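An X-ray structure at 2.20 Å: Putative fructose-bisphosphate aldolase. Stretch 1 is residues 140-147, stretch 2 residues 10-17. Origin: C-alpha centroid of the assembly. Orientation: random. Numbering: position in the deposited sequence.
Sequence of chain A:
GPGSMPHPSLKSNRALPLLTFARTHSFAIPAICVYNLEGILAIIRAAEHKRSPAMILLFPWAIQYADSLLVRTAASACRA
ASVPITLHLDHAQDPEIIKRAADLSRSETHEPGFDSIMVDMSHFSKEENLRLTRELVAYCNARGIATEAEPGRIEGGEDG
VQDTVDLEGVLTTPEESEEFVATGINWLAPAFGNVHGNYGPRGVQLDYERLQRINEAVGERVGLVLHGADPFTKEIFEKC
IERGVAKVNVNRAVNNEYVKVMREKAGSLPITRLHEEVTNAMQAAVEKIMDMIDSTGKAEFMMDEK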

# COMPACT_ATOMS: atom_id res chain seq x y z
N CYS A 140 -24.95 -4.98 2.18
CA CYS A 140 -23.79 -5.52 1.48
C CYS A 140 -24.21 -6.30 0.21
O CYS A 140 -23.57 -6.20 -0.85
CB CYS A 140 -23.02 -6.44 2.42
SG CYS A 140 -22.20 -5.60 3.82
N ASN A 141 -25.22 -7.14 0.34
CA ASN A 141 -25.70 -7.98 -0.75
C ASN A 141 -26.17 -7.11 -1.95
O ASN A 141 -25.78 -7.37 -3.09
CB ASN A 141 -26.85 -8.86 -0.27
CG ASN A 141 -26.39 -10.04 0.57
OD1 ASN A 141 -25.19 -10.20 0.85
ND2 ASN A 141 -27.34 -10.89 0.97
N ALA A 142 -26.96 -6.08 -1.66
CA ALA A 142 -27.34 -5.07 -2.67
C ALA A 142 -26.16 -4.59 -3.51
O ALA A 142 -26.36 -4.17 -4.64
CB ALA A 142 -28.01 -3.87 -2.01
N ARG A 143 -24.94 -4.70 -2.96
CA ARG A 143 -23.78 -4.15 -3.62
C ARG A 143 -22.81 -5.21 -4.13
O ARG A 143 -21.65 -4.90 -4.49
CB ARG A 143 -23.10 -3.11 -2.72
CG ARG A 143 -23.97 -1.85 -2.53
CD ARG A 143 -23.81 -1.18 -1.18
NE ARG A 143 -24.66 0.01 -1.16
CZ ARG A 143 -25.96 0.03 -0.86
NH1 ARG A 143 -26.59 -1.08 -0.50
NH2 ARG A 143 -26.64 1.17 -0.94
N GLY A 144 -23.29 -6.45 -4.19
CA GLY A 144 -22.49 -7.56 -4.68
C GLY A 144 -21.57 -8.21 -3.65
O GLY A 144 -20.73 -9.04 -4.00
N ILE A 145 -21.75 -7.87 -2.37
CA ILE A 145 -20.74 -8.21 -1.35
C ILE A 145 -21.18 -9.38 -0.45
O ILE A 145 -22.25 -9.35 0.11
CB ILE A 145 -20.42 -6.95 -0.51
CG1 ILE A 145 -19.83 -5.85 -1.43
CG2 ILE A 145 -19.49 -7.29 0.67
CD1 ILE A 145 -19.67 -4.47 -0.74
N ALA A 146 -20.34 -10.41 -0.37
CA ALA A 146 -20.58 -11.55 0.50
C ALA A 146 -20.28 -11.18 1.98
O ALA A 146 -19.59 -10.19 2.25
CB ALA A 146 -19.70 -12.70 0.06
N THR A 147 -20.81 -11.95 2.93
CA THR A 147 -20.74 -11.53 4.34
C THR A 147 -20.46 -12.68 5.29
O THR A 147 -20.80 -13.82 5.02
CB THR A 147 -22.02 -10.83 4.85
OG1 THR A 147 -23.12 -11.70 4.74
CG2 THR A 147 -22.32 -9.56 4.09
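Stretch 2 10-17: LKSNRALP

Stretch 2 packs as a bent loop against the place where stretch 1 leaves a helix and enters a strand. In stretch 1 the helix that holds Cys140 and Asn141 gives way to a type I turn from Asn141 to Gly144, with Gly144 N bonded to Asn141 O at 2.9 Å; Ile145 N also returns to Cys140 O, again at 2.9 Å, and the chain then straightens into the strand at Ala146 and Thr147. End to end, stretch 2 runs in roughly the same direction as stretch 1. It begins with a type I turn from Leu10 to Asn13, closed by Asn13 N on Leu10 O at 2.8 Å, and runs into a helix that holds Pro17 and continues beyond it. No run of paired backbone links the two segments, and the nearest pair of CA atoms is that of Gly144 and Leu10, 5.0 Å apart. The contact is therefore made by a few side chains of stretch 2 laid largely on the backbone of stretch 1, with the CB of Ala146 as the main side-chain partner, at least 130 residues away in sequence.

Leu10 covers the most. Its CA-to-CB bond points sideways, but with chi1 in m and chi2 in t the end of the side chain comes nearer and settles along the main chain. Leu10 CD2 lies 3.4 Å from Ile145 O, 3.6 Å from Gly144 O and 3.7 Å from Ala146 N, so a single methyl touches three consecutive residues. Much of what this methyl touches is backbone.

Ala146 is the second anchor, and its CB points toward stretch 2. The preceding Ile145 and the following Thr147 turn their CA-to-CB bonds away, leaving the small methyl of Ala146 to meet the loop. Leu16 CD2 packs on Ala146 CB at 3.6 Å, an apolar contact made from further along stretch 2, while Asn13 OD1 sits 3.8 Å from Ala146 CB.

Between the two leucines, Asn13 supplies the polar part. Its side chain, with chi1 in t, donates from ND2 to Gly144 O at 2.8 Å with an N-H...acceptor angle of 157°, a well-directed bond and the single hydrogen bond across the contact. The other end of the amide works within its own stretch: Asn13 OD1 accepts from Ala15 N at 2.8 Å and from Leu16 N at 3.1 Å, capping the turn that leads into the helix. One amide therefore both organises the helix entry and ties it to the neighbouring segment.

Gly144 makes its backbone carbonyl the acceptor. Its phi of 84° and psi of 11° would jam a CB against the preceding carbonyl oxygen, so the local conformation by itself calls for glycine. The rule to read is economical: a glycine turn presents a carbonyl, a capping asparagine binds it, and a methyl of Leu10 covers the chain beside it, while Leu16 packs on Ala146.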

# COMPACT_ATOMS: atom_id res chain seq x y z
N LEU A 10 -24.87 -11.31 -6.05
CA LEU A 10 -23.85 -12.29 -5.50
C LEU A 10 -23.48 -13.41 -6.47
O LEU A 10 -22.43 -14.05 -6.31
CB LEU A 10 -24.27 -12.91 -4.16
CG LEU A 10 -24.41 -12.06 -2.87
CD1 LEU A 10 -24.80 -12.95 -1.71
CD2 LEU A 10 -23.18 -11.28 -2.52
N LYS A 11 -24.32 -13.66 -7.47
CA LYS A 11 -24.04 -14.72 -8.46
C LYS A 11 -22.65 -14.56 -9.07
O LYS A 11 -21.98 -15.55 -9.35
CB LYS A 11 -25.10 -14.78 -9.57
N SER A 12 -22.23 -13.31 -9.25
CA SER A 12 -20.89 -12.96 -9.73
C SER A 12 -19.86 -12.59 -8.63
O SER A 12 -18.80 -12.01 -8.93
CB SER A 12 -21.02 -11.80 -10.72
OG SER A 12 -19.75 -11.33 -11.14
N ASN A 13 -20.15 -12.91 -7.37
CA ASN A 13 -19.20 -12.67 -6.28
C ASN A 13 -17.95 -13.56 -6.34
O ASN A 13 -18.08 -14.78 -6.43
CB ASN A 13 -19.84 -12.81 -4.91
CG ASN A 13 -18.91 -12.39 -3.81
OD1 ASN A 13 -18.12 -13.19 -3.33
ND2 ASN A 13 -18.94 -11.10 -3.46
N ARG A 14 -16.78 -12.93 -6.25
CA ARG A 14 -15.49 -13.63 -6.39
C ARG A 14 -15.03 -14.43 -5.14
O ARG A 14 -14.22 -15.35 -5.26
CB ARG A 14 -14.36 -12.64 -6.77
CG ARG A 14 -14.32 -12.15 -8.23
CD ARG A 14 -13.17 -11.15 -8.45
NE ARG A 14 -11.84 -11.78 -8.33
CZ ARG A 14 -10.89 -11.40 -7.47
NH1 ARG A 14 -11.07 -10.38 -6.62
NH2 ARG A 14 -9.74 -12.05 -7.45
N ALA A 15 -15.51 -14.06 -3.95
CA ALA A 15 -15.08 -14.72 -2.70
C ALA A 15 -15.80 -16.05 -2.47
O ALA A 15 -15.18 -17.03 -2.04
CB ALA A 15 -15.29 -13.78 -1.50
N LEU A 16 -17.09 -16.11 -2.78
CA LEU A 16 -17.90 -17.33 -2.52
C LEU A 16 -17.31 -18.64 -3.05
O LEU A 16 -17.23 -19.64 -2.31
CB LEU A 16 -19.35 -17.15 -3.01
CG LEU A 16 -20.20 -16.06 -2.35
CD1 LEU A 16 -21.62 -16.16 -2.86
CD2 LEU A 16 -20.15 -16.16 -0.82
N PRO A 17 -16.91 -18.68 -4.34
CA PRO A 17 -16.42 -19.98 -4.84
C PRO A 17 -15.25 -20.54 -4.03
O PRO A 17 -15.15 -21.76 -3.85
CB PRO A 17 -15.97 -19.67 -6.28
CG PRO A 17 -16.71 -18.48 -6.67
CD PRO A 17 -16.95 -17.67 -5.41